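Local coordinates for polymerase nucleotidyl transferase domain-containing protein (Archaeoglobus fulgidus, PDB 1YLQ) that probably transfers nucleotidyl groups, as nucleotidyltransferases do, though its own substrate is not established, at residues 28-32 and 33-37; 40-44 and 45-49; 58-61 and 62-66; 77-80 and 81-85. All coordinates share one frame; numbering follows the deposited sequence.

Interaction 1: residues 28-32 and 33-37; sequences EGDYS and IGLSD. With SO4 (sulfate ion), chain C.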
loop_
_atom_site.group_PDB
_atom_site.type_symbol
_atom_site.label_atom_id
_atom_site.label_comp_id
_atom_site.label_asym_id
_atom_site.label_seq_id
_atom_site.Cartn_x
_atom_site.Cartn_y
_atom_site.Cartn_z
ATOM N N GLU A 28 -0.705 -0.359 -10.550
ATOM C CA GLU A 28 -1.101 0.034 -11.920
ATOM C C GLU A 28 -0.291 1.186 -12.533
ATOM O O GLU A 28 -0.323 1.368 -13.752
ATOM C CB GLU A 28 -2.619 0.337 -12.012
ATOM C CG GLU A 28 -3.544 -0.882 -11.669
ATOM C CD GLU A 28 -5.033 -0.584 -11.740
ATOM O OE1 GLU A 28 -5.574 -0.348 -12.832
ATOM O OE2 GLU A 28 -5.696 -0.623 -10.689
ATOM N N GLY A 29 0.364 1.999 -11.701
ATOM C CA GLY A 29 1.143 3.157 -12.203
ATOM C C GLY A 29 0.479 4.535 -12.329
ATOM O O GLY A 29 1.175 5.552 -12.469
ATOM N N ASP A 30 -0.852 4.573 -12.362
ATOM C CA ASP A 30 -1.660 5.789 -12.133
ATOM C C ASP A 30 -1.814 5.703 -10.638
ATOM O O ASP A 30 -2.697 4.992 -10.182
ATOM C CB ASP A 30 -3.030 5.576 -12.807
ATOM C CG ASP A 30 -4.166 6.437 -12.186
ATOM O OD1 ASP A 30 -3.993 7.071 -11.099
ATOM O OD2 ASP A 30 -5.269 6.427 -12.801
ATOM N N TYR A 31 -1.026 6.404 -9.821
ATOM C CA TYR A 31 -0.960 7.860 -9.519
ATOM C C TYR A 31 -1.789 9.058 -9.969
ATOM O O TYR A 31 -2.102 9.853 -9.090
ATOM C CB TYR A 31 0.492 8.266 -9.193
ATOM C CG TYR A 31 1.266 7.086 -8.670
ATOM C CD1 TYR A 31 1.016 6.549 -7.391
ATOM C CD2 TYR A 31 2.225 6.466 -9.473
ATOM C CE1 TYR A 31 1.736 5.448 -6.930
ATOM C CE2 TYR A 31 2.938 5.357 -9.018
ATOM C CZ TYR A 31 2.690 4.857 -7.765
ATOM O OH TYR A 31 3.419 3.772 -7.369
ATOM N N SER A 32 -2.156 9.246 -11.236
ATOM C CA SER A 32 -2.827 10.523 -11.564
ATOM C C SER A 32 -4.320 10.516 -11.997
ATOM O O SER A 32 -4.796 11.462 -12.634
ATOM C CB SER A 32 -1.942 11.375 -12.484
ATOM O OG SER A 32 -0.643 11.637 -11.724
ATOM N N ILE A 33 -5.045 9.460 -11.612
ATOM C CA ILE A 33 -6.493 9.306 -11.875
ATOM C C ILE A 33 -7.288 8.947 -10.587
ATOM O O ILE A 33 -8.479 8.473 -10.614
ATOM C CB ILE A 33 -6.758 8.272 -13.035
ATOM C CG1 ILE A 33 -6.621 8.937 -14.426
ATOM C CG2 ILE A 33 -8.107 7.522 -12.868
ATOM C CD1 ILE A 33 -5.178 8.993 -14.967
ATOM N N GLY A 34 -6.576 9.344 -9.328
ATOM C CA GLY A 34 -7.449 9.045 -8.141
ATOM C C GLY A 34 -7.899 7.599 -7.909
ATOM O O GLY A 34 -8.900 7.363 -7.242
ATOM N N LEU A 35 -7.138 6.636 -8.415
ATOM C CA LEU A 35 -7.353 5.228 -8.035
ATOM C C LEU A 35 -7.070 5.098 -6.540
ATOM O O LEU A 35 -6.316 5.907 -5.992
ATOM C CB LEU A 35 -6.382 4.329 -8.778
ATOM C CG LEU A 35 -6.366 4.215 -10.299
ATOM C CD1 LEU A 35 -5.420 3.031 -10.636
ATOM C CD2 LEU A 35 -7.769 3.983 -10.823
ATOM N N SER A 36 -7.665 4.107 -5.884
ATOM C CA SER A 36 -7.245 3.765 -4.526
ATOM C C SER A 36 -5.750 3.340 -4.454
ATOM O O SER A 36 -5.239 2.775 -5.409
ATOM C CB SER A 36 -8.133 2.666 -3.965
ATOM O OG SER A 36 -7.572 2.208 -2.742
ATOM N N ASP A 37 -5.078 3.576 -3.325
ATOM C CA ASP A 37 -3.642 3.229 -3.168
ATOM C C ASP A 37 -3.379 1.740 -3.438
ATOM O O ASP A 37 -2.516 1.390 -4.249
ATOM C CB ASP A 37 -3.115 3.582 -1.777
ATOM C CG ASP A 37 -3.143 5.121 -1.477
ATOM O OD1 ASP A 37 -3.178 5.944 -2.397
ATOM O OD2 ASP A 37 -3.145 5.492 -0.292
HETATM S S SO4 C . -10.471 2.358 -7.437
HETATM O O1 SO4 C . -11.402 2.415 -6.321
HETATM O O2 SO4 C . -9.089 2.083 -7.068
HETATM O O3 SO4 C . -10.787 1.262 -8.352
HETATM O O4 SO4 C . -10.557 3.667 -8.094
#
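The backbone from Asp-30 to Ile-33 turns back on itself, so that the Ile-33 N-H donates to the Asp-30 carboxylate (N to OD1 2.7 Å, with 148° at the hydrogen). The donor meets OD1 from above, 46° out of the carboxylate plane. Asp-30 swings its CG anti to its own N (chi1 156°), which turns the carboxylate toward the Ile-33 N-H. The closeness of its other oxygen, OD2, to the Ile-33 side chain is doubtful. Leu-35 lays a methyl against polar atoms in van der Waals contact: its CD1 lies 3.4 Å from Asp-30 O and also touches the Glu-28 carboxylate, whose OE2 is 3.7 Å from that methyl. The Glu-28 and Leu-35 side chains cross at about a right angle, and OE2 also accepts a bond from Gly-24 N.

The loop joins helix 25-28 to strand 38-43, and Gly-29, with positive phi, is where the chain leaves the helix. In sequence this is the Gly-Ser to Asp-X-Asp signature of the polymerase-beta-like nucleotidyltransferases, Asp-37 holding its first acidic position; in relatives such aspartates bind metal.

Beyond Leu-35 the Ser-36 N-H points to a sulfate, probably from the crystallisation liquor: N to O2 is 2.7 Å, and Ser-36 CB is 3.3 Å from O2. Asp-37 OD2 is bonded to Met-4 N of the second subunit, and Ser-36 OG to Ala-1 N of that same subunit.

Interaction 2: residues 40-44 and 45-49; sequences VAIVS and DVFED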
loop_
_atom_site.group_PDB
_atom_site.type_symbol
_atom_site.label_atom_id
_atom_site.label_comp_id
_atom_site.label_asym_id
_atom_site.label_seq_id
_atom_site.Cartn_x
_atom_site.Cartn_y
_atom_site.Cartn_z
ATOM N N VAL A 40 -7.799 -4.373 -3.144
ATOM C CA VAL A 40 -7.641 -5.793 -2.782
ATOM C C VAL A 40 -8.920 -6.511 -3.168
ATOM O O VAL A 40 -9.967 -6.311 -2.553
ATOM C CB VAL A 40 -7.441 -5.973 -1.289
ATOM C CG1 VAL A 40 -7.059 -7.444 -0.974
ATOM C CG2 VAL A 40 -6.324 -5.071 -0.755
ATOM N N ALA A 41 -8.851 -7.351 -4.181
ATOM C CA ALA A 41 -10.036 -8.151 -4.546
ATOM C C ALA A 41 -9.866 -9.530 -3.894
ATOM O O ALA A 41 -8.825 -10.173 -4.045
ATOM C CB ALA A 41 -10.166 -8.241 -6.029
ATOM N N ILE A 42 -10.857 -9.939 -3.107
ATOM C CA ILE A 42 -10.859 -11.236 -2.470
ATOM C C ILE A 42 -12.005 -12.035 -3.092
ATOM O O ILE A 42 -13.164 -11.657 -2.983
ATOM C CB ILE A 42 -10.990 -11.082 -0.947
ATOM C CG1 ILE A 42 -9.881 -10.119 -0.447
ATOM C CG2 ILE A 42 -10.969 -12.547 -0.225
ATOM C CD1 ILE A 42 -9.955 -9.774 0.984
ATOM N N VAL A 43 -11.676 -13.129 -3.776
ATOM C CA VAL A 43 -12.552 -13.678 -4.787
ATOM C C VAL A 43 -12.826 -15.149 -4.483
ATOM O O VAL A 43 -11.900 -15.948 -4.373
ATOM C CB VAL A 43 -11.893 -13.591 -6.192
ATOM C CG1 VAL A 43 -12.778 -14.237 -7.254
ATOM C CG2 VAL A 43 -11.506 -12.088 -6.554
ATOM N N SER A 44 -14.111 -15.502 -4.364
ATOM C CA SER A 44 -14.484 -16.923 -4.152
ATOM C C SER A 44 -15.952 -17.032 -4.465
ATOM O O SER A 44 -16.702 -16.092 -4.185
ATOM C CB SER A 44 -14.280 -17.299 -2.674
ATOM O OG SER A 44 -14.881 -18.562 -2.417
ATOM N N ASP A 45 -16.401 -18.184 -4.966
ATOM C CA ASP A 45 -17.856 -18.346 -5.148
ATOM C C ASP A 45 -18.585 -18.594 -3.826
ATOM O O ASP A 45 -19.815 -18.579 -3.764
ATOM C CB ASP A 45 -18.181 -19.422 -6.182
ATOM C CG ASP A 45 -17.995 -18.923 -7.599
ATOM O OD1 ASP A 45 -17.897 -17.674 -7.845
ATOM O OD2 ASP A 45 -17.996 -19.770 -8.493
ATOM N N VAL A 46 -17.846 -18.765 -2.750
ATOM C CA VAL A 46 -18.509 -18.696 -1.422
ATOM C C VAL A 46 -19.291 -17.358 -1.240
ATOM O O VAL A 46 -20.299 -17.296 -0.576
ATOM C CB VAL A 46 -17.475 -18.910 -0.280
ATOM C CG1 VAL A 46 -18.102 -18.775 1.080
ATOM C CG2 VAL A 46 -16.872 -20.355 -0.387
ATOM N N PHE A 47 -18.835 -16.292 -1.864
ATOM C CA PHE A 47 -19.476 -14.986 -1.724
ATOM C C PHE A 47 -20.748 -14.842 -2.565
ATOM O O PHE A 47 -21.384 -13.760 -2.575
ATOM C CB PHE A 47 -18.462 -13.891 -2.040
ATOM C CG PHE A 47 -17.276 -13.876 -1.082
ATOM C CD1 PHE A 47 -17.483 -13.893 0.297
ATOM C CD2 PHE A 47 -15.965 -13.786 -1.569
ATOM C CE1 PHE A 47 -16.410 -13.869 1.187
ATOM C CE2 PHE A 47 -14.870 -13.722 -0.686
ATOM C CZ PHE A 47 -15.089 -13.794 0.680
ATOM N N GLU A 48 -21.132 -15.934 -3.244
ATOM C CA GLU A 48 -22.449 -15.987 -3.872
ATOM C C GLU A 48 -23.533 -15.865 -2.774
ATOM O O GLU A 48 -24.633 -15.473 -3.035
ATOM C CB GLU A 48 -22.650 -17.267 -4.680
ATOM C CG GLU A 48 -21.989 -17.246 -6.017
ATOM C CD GLU A 48 -22.003 -18.623 -6.692
ATOM O OE1 GLU A 48 -22.376 -19.619 -6.022
ATOM O OE2 GLU A 48 -21.654 -18.701 -7.880
ATOM N N ASP A 49 -23.185 -16.189 -1.544
ATOM C CA ASP A 49 -24.110 -16.038 -0.429
ATOM C C ASP A 49 -23.853 -14.661 0.167
ATOM O O ASP A 49 -22.782 -14.423 0.746
ATOM C CB ASP A 49 -23.877 -17.155 0.603
ATOM C CG ASP A 49 -24.714 -16.985 1.847
ATOM O OD1 ASP A 49 -25.188 -15.890 2.114
ATOM O OD2 ASP A 49 -24.895 -17.942 2.585
#
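Ile-42 and Phe-47 approach obliquely: the CG2 methyl of Ile-42 comes 4.1 Å from CE2 of the phenyl ring, and the Ile-42 carbonyl O lies nearer still to the same carbon, at 3.5 Å. Val-43 N sits by the ring's edge, near its plane. The ring is carried back to the strand end by the turn before it. Ser-44 O accepts from Phe-47 N at 3.2 Å, with 159° at the hydrogen. With CG of Phe-47 anti to its carbonyl carbon (chi1 -62°), CD2 passes 3.6 Å from Ser-44 O before the ring reaches Ile-42.

The Ser-44 hydroxyl adds a second bond. OG takes the N-H of Val-46 at 3.0 Å, forming an ST turn, and the CG2 methyl of Val-46 rests 3.4 Å from that oxygen. OG is also bonded to Asp-17 OD1, which helps fix its rotation. Two bonds from one residue, by hydroxyl and by carbonyl, thus start the short 3-10 segment 45-48 directly after the strand.

Phe-47 meets Phe-56 of helix 50-63 with ring planes at about 45°, and also touches Ile-73 of strand 69-74. The turn therefore lies where strand 38-43 hands over to helix 50-63, whose N-cap is Asp-49, while Asp-45 OD1 accepts a bond from Lys-76 N, at the first residue of helix 76-83.

Interaction 3: residues 58-61 and 62-66; sequences GKIT and KKFFD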
loop_
_atom_site.group_PDB
_atom_site.type_symbol
_atom_site.label_atom_id
_atom_site.label_comp_id
_atom_site.label_asym_id
_atom_site.label_seq_id
_atom_site.Cartn_x
_atom_site.Cartn_y
_atom_site.Cartn_z
ATOM N N GLY A 58 -17.420 -7.148 6.820
ATOM C CA GLY A 58 -17.445 -6.479 8.103
ATOM C C GLY A 58 -16.182 -6.794 8.909
ATOM O O GLY A 58 -15.547 -5.898 9.479
ATOM N N LYS A 59 -15.829 -8.075 8.944
ATOM C CA LYS A 59 -14.593 -8.556 9.604
ATOM C C LYS A 59 -13.325 -7.857 9.070
ATOM O O LYS A 59 -12.515 -7.329 9.846
ATOM C CB LYS A 59 -14.426 -10.059 9.359
ATOM C CG LYS A 59 -14.080 -10.854 10.603
ATOM C CD LYS A 59 -13.324 -12.120 10.258
ATOM C CE LYS A 59 -14.147 -13.094 9.443
ATOM N NZ LYS A 59 -14.877 -14.127 10.289
ATOM N N ILE A 60 -13.135 -7.880 7.752
ATOM C CA ILE A 60 -11.884 -7.399 7.189
ATOM C C ILE A 60 -11.736 -5.876 7.289
ATOM O O ILE A 60 -10.627 -5.377 7.585
ATOM C CB ILE A 60 -11.598 -7.970 5.762
ATOM C CG1 ILE A 60 -10.092 -7.850 5.438
ATOM C CG2 ILE A 60 -12.395 -7.265 4.703
ATOM C CD1 ILE A 60 -9.419 -9.190 5.071
ATOM N N THR A 61 -12.828 -5.133 7.081
ATOM C CA THR A 61 -12.759 -3.653 7.193
ATOM C C THR A 61 -12.605 -3.126 8.625
ATOM O O THR A 61 -11.940 -2.097 8.841
ATOM C CB THR A 61 -13.956 -2.903 6.537
ATOM O OG1 THR A 61 -15.195 -3.427 7.026
ATOM C CG2 THR A 61 -13.888 -3.015 4.984
ATOM N N LYS A 62 -13.218 -3.812 9.591
ATOM C CA LYS A 62 -13.021 -3.484 11.008
ATOM C C LYS A 62 -11.546 -3.692 11.402
ATOM O O LYS A 62 -10.977 -2.903 12.131
ATOM C CB LYS A 62 -13.958 -4.312 11.895
ATOM C CG LYS A 62 -13.591 -4.358 13.366
ATOM C CD LYS A 62 -14.351 -5.455 14.097
ATOM C CE LYS A 62 -13.770 -5.705 15.481
ATOM N NZ LYS A 62 -14.534 -6.753 16.231
ATOM N N LYS A 63 -10.939 -4.762 10.904
ATOM C CA LYS A 63 -9.525 -5.021 11.151
ATOM C C LYS A 63 -8.644 -3.922 10.531
ATOM O O LYS A 63 -7.656 -3.482 11.124
ATOM C CB LYS A 63 -9.155 -6.419 10.607
ATOM C CG LYS A 63 -7.702 -6.841 10.852
ATOM C CD LYS A 63 -7.311 -6.837 12.330
ATOM C CE LYS A 63 -5.781 -6.849 12.501
ATOM N NZ LYS A 63 -5.372 -6.138 13.723
ATOM N N PHE A 64 -9.020 -3.474 9.337
ATOM C CA PHE A 64 -8.209 -2.518 8.566
ATOM C C PHE A 64 -8.865 -1.128 8.440
ATOM O O PHE A 64 -8.925 -0.525 7.373
ATOM C CB PHE A 64 -7.818 -3.144 7.222
ATOM C CG PHE A 64 -6.996 -4.358 7.381
ATOM C CD1 PHE A 64 -5.647 -4.256 7.745
ATOM C CD2 PHE A 64 -7.561 -5.598 7.228
ATOM C CE1 PHE A 64 -4.884 -5.403 7.918
ATOM C CE2 PHE A 64 -6.832 -6.750 7.402
ATOM C CZ PHE A 64 -5.479 -6.663 7.749
ATOM N N PHE A 65 -9.355 -0.644 9.568
ATOM C CA PHE A 65 -10.032 0.631 9.674
ATOM C C PHE A 65 -9.134 1.750 9.122
ATOM O O PHE A 65 -7.936 1.801 9.432
ATOM C CB PHE A 65 -10.357 0.857 11.165
ATOM C CG PHE A 65 -11.060 2.164 11.469
ATOM C CD1 PHE A 65 -12.279 2.492 10.851
ATOM C CD2 PHE A 65 -10.529 3.043 12.413
ATOM C CE1 PHE A 65 -12.939 3.706 11.150
ATOM C CE2 PHE A 65 -11.178 4.248 12.722
ATOM C CZ PHE A 65 -12.386 4.577 12.091
ATOM N N ASP A 66 -9.704 2.611 8.275
ATOM C CA ASP A 66 -9.042 3.865 7.872
ATOM C C ASP A 66 -7.611 3.602 7.357
ATOM O O ASP A 66 -6.658 4.291 7.723
ATOM C CB ASP A 66 -9.057 4.852 9.055
ATOM C CG ASP A 66 -8.423 6.206 8.725
ATOM O OD1 ASP A 66 -8.923 6.911 7.821
ATOM O OD2 ASP A 66 -7.424 6.570 9.387
#
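The C-terminal turn of helix 50-63, the helix of the beta-alpha-beta crossover between parallel strands 38-43 and 69-74, brings Ile-60 against Phe-64 one turn on. Regular i to i+4 bonds hold this end: Lys-62 N to Gly-58 O is 3.1 Å, and Lys-63 N to Lys-59 O is 3.2 Å. The last of them, Phe-64 N to Ile-60 O at 3.0 Å, is more bent, 139° at the hydrogen, which fits with Phe-64 being the first residue to leave helical angles.

Between the side chains, CG1 of Ile-60 lies 3.8 Å from CD2 of Phe-64. Ile-60 sets CG1 anti to its N (chi1 -160°), bringing that branch to the ring. On one face of the phenyl, offset toward its rim, sits Lys-63 CG, 3.6 Å above the plane. The ring also packs on Ile-7 and Ile-10 of helix 3-14, while Ile-60 rests on Phe-71 of strand 69-74, so this buried pair links the helix end to both elements. Thr-61 OG1 bonds back to Phe-57 O. Ile-60 O lies at the ring's edge, near its plane, 3.1 Å from Phe-64 CD2.

Interaction 4: residues 77-80 and 81-85; sequences KEWK and MSKRF
Lys-83 lays its side chain over one face of the Trp-79 indole, one helical turn earlier. Its CB sits 3.6 Å from Lys-80 O. CG lies anti to the carbonyl carbon (chi1 -70°), which places it 3.4 Å from Trp-79 O and above the indole: it stands 3.7 Å from the centroid of the six-membered ring and 19° off the normal, a CH-pi contact. CD moves on over CE2 and NE1. The bend at chi3 keeps CE above the pyrrole part, 3.5 Å from NE1. NZ then passes the ring and gives a hydrogen to a water at 2.7 Å; Trp-79 NE1 donates to the same water at 3.0 Å, the water lying in the indole plane at its edge. The ammonium and the indole N-H are thus joined through one acceptor.

The backbone beneath is regular. Lys-83 N reaches Trp-79 O at 3.0 Å. Glu-78 O takes two donors from Ser-82, the N-H and OG, the latter above the carbonyl plane; such a serine bond to the i-4 carbonyl is common in helices.

Tyr-21 stacks on the indole and Tyr-89 meets it edge-to-face. The Trp-Lys pair is an i to i+4 CH-pi contact along alpha-helix 76-83, which Trp-79 packs against the sheet, on Ala-41 and Val-43 of strand 38-43 and Leu-74 of strand 69-74.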
loop_
_atom_site.group_PDB
_atom_site.type_symbol
_atom_site.label_atom_id
_atom_site.label_comp_id
_atom_site.label_asym_id
_atom_site.label_seq_id
_atom_site.Cartn_x
_atom_site.Cartn_y
_atom_site.Cartn_z
ATOM N N LYS A 77 -17.514 -14.613 -11.129
ATOM C CA LYS A 77 -18.141 -13.834 -12.174
ATOM C C LYS A 77 -17.929 -12.336 -12.003
ATOM O O LYS A 77 -17.673 -11.598 -12.989
ATOM C CB LYS A 77 -19.636 -14.166 -12.139
ATOM C CG LYS A 77 -20.524 -13.482 -13.116
ATOM C CD LYS A 77 -21.885 -14.234 -13.257
ATOM C CE LYS A 77 -23.009 -13.323 -13.782
ATOM N NZ LYS A 77 -24.336 -14.050 -13.671
ATOM N N GLU A 78 -18.043 -11.877 -10.759
ATOM C CA GLU A 78 -17.834 -10.448 -10.424
ATOM C C GLU A 78 -16.397 -9.993 -10.678
ATOM O O GLU A 78 -16.148 -8.907 -11.212
ATOM C CB GLU A 78 -18.253 -10.186 -8.939
ATOM C CG GLU A 78 -19.788 -10.102 -8.808
ATOM C CD GLU A 78 -20.226 -10.127 -7.366
ATOM O OE1 GLU A 78 -19.378 -10.310 -6.447
ATOM O OE2 GLU A 78 -21.425 -9.977 -7.154
ATOM N N TRP A 79 -15.443 -10.830 -10.310
ATOM C CA TRP A 79 -14.046 -10.556 -10.585
ATOM C C TRP A 79 -13.753 -10.544 -12.138
ATOM O O TRP A 79 -13.097 -9.641 -12.638
ATOM C CB TRP A 79 -13.151 -11.582 -9.857
ATOM C CG TRP A 79 -11.661 -11.468 -10.186
ATOM C CD1 TRP A 79 -10.858 -12.461 -10.719
ATOM C CD2 TRP A 79 -10.831 -10.289 -10.082
ATOM N NE1 TRP A 79 -9.566 -11.982 -10.878
ATOM C CE2 TRP A 79 -9.525 -10.652 -10.523
ATOM C CE3 TRP A 79 -11.044 -8.977 -9.610
ATOM C CZ2 TRP A 79 -8.443 -9.747 -10.516
ATOM C CZ3 TRP A 79 -9.966 -8.068 -9.629
ATOM C CH2 TRP A 79 -8.671 -8.465 -10.082
ATOM N N LYS A 80 -14.272 -11.521 -12.887
ATOM C CA LYS A 80 -14.221 -11.486 -14.359
ATOM C C LYS A 80 -14.692 -10.092 -14.869
ATOM O O LYS A 80 -13.971 -9.400 -15.620
ATOM C CB LYS A 80 -15.046 -12.651 -14.969
ATOM C CG LYS A 80 -14.773 -12.865 -16.473
ATOM C CD LYS A 80 -15.472 -14.086 -16.993
ATOM C CE LYS A 80 -15.136 -14.312 -18.460
ATOM N NZ LYS A 80 -15.844 -15.507 -19.015
ATOM N N MET A 81 -15.851 -9.638 -14.404
ATOM C CA MET A 81 -16.299 -8.325 -14.807
ATOM C C MET A 81 -15.325 -7.224 -14.407
ATOM O O MET A 81 -15.044 -6.371 -15.225
ATOM C CB MET A 81 -17.742 -8.022 -14.350
ATOM C CG MET A 81 -18.272 -6.663 -14.932
ATOM S SD MET A 81 -20.030 -6.333 -14.689
ATOM C CE MET A 81 -20.188 -6.050 -12.959
ATOM N N SER A 82 -14.833 -7.218 -13.160
ATOM C CA SER A 82 -13.966 -6.141 -12.639
ATOM C C SER A 82 -12.722 -5.966 -13.500
ATOM O O SER A 82 -12.299 -4.826 -13.807
ATOM C CB SER A 82 -13.556 -6.430 -11.183
ATOM O OG SER A 82 -14.712 -6.512 -10.383
ATOM N N LYS A 83 -12.168 -7.096 -13.928
ATOM C CA LYS A 83 -10.945 -7.119 -14.748
ATOM C C LYS A 83 -11.025 -6.360 -16.042
ATOM O O LYS A 83 -9.990 -5.947 -16.524
ATOM C CB LYS A 83 -10.474 -8.543 -15.059
ATOM C CG LYS A 83 -9.935 -9.268 -13.811
ATOM C CD LYS A 83 -9.275 -10.584 -14.218
ATOM C CE LYS A 83 -10.267 -11.730 -14.296
ATOM N NZ LYS A 83 -9.557 -13.046 -14.501
ATOM N N ARG A 84 -12.228 -6.226 -16.614
ATOM C CA ARG A 84 -12.482 -5.366 -17.778
ATOM C C ARG A 84 -12.030 -3.887 -17.589
ATOM O O ARG A 84 -11.834 -3.181 -18.558
ATOM C CB ARG A 84 -13.976 -5.360 -18.109
ATOM C CG ARG A 84 -14.610 -6.740 -18.365
ATOM C CD ARG A 84 -16.007 -6.564 -18.921
ATOM N NE ARG A 84 -15.882 -6.266 -20.339
ATOM C CZ ARG A 84 -16.429 -6.959 -21.316
ATOM N NH1 ARG A 84 -17.222 -7.985 -21.059
ATOM N NH2 ARG A 84 -16.218 -6.587 -22.565
ATOM N N PHE A 85 -11.927 -3.444 -16.337
ATOM C CA PHE A 85 -11.589 -2.070 -15.967
ATOM C C PHE A 85 -10.267 -1.963 -15.203
ATOM O O PHE A 85 -9.951 -0.898 -14.656
ATOM C CB PHE A 85 -12.756 -1.472 -15.165
ATOM C CG PHE A 85 -14.081 -1.535 -15.931
ATOM C CD1 PHE A 85 -14.288 -0.707 -17.025
ATOM C CD2 PHE A 85 -15.059 -2.476 -15.620
ATOM C CE1 PHE A 85 -15.478 -0.760 -17.762
ATOM C CE2 PHE A 85 -16.246 -2.541 -16.370
ATOM C CZ PHE A 85 -16.451 -1.702 -17.427
HETATM O O HOH W 1 -7.828 -13.783 -12.610
#

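The four contacts follow in series along the chain, all within one nucleotidyltransferase-type alpha/beta fold. Interaction 1 occupies the loop leading into strand 38-43; interaction 2 lies at that strand's far end, their centres about 24 Å apart on opposite sides of the chain's centre. The strand sends alternate residues to the two faces of the sheet: Ile-42 CD1 meets Ile-60 CD1 of interaction 3 at 4.2 Å, whereas Ala-41 CB and Val-43 CG2 pack on Trp-79 of interaction 4. Interactions 3 and 4 do not touch, being about 23 Å apart between centres. Helices 50-63 and 76-83 thus pack on opposite faces of the sheet, with strand 38-43 in contact with both and the signature loop at its start.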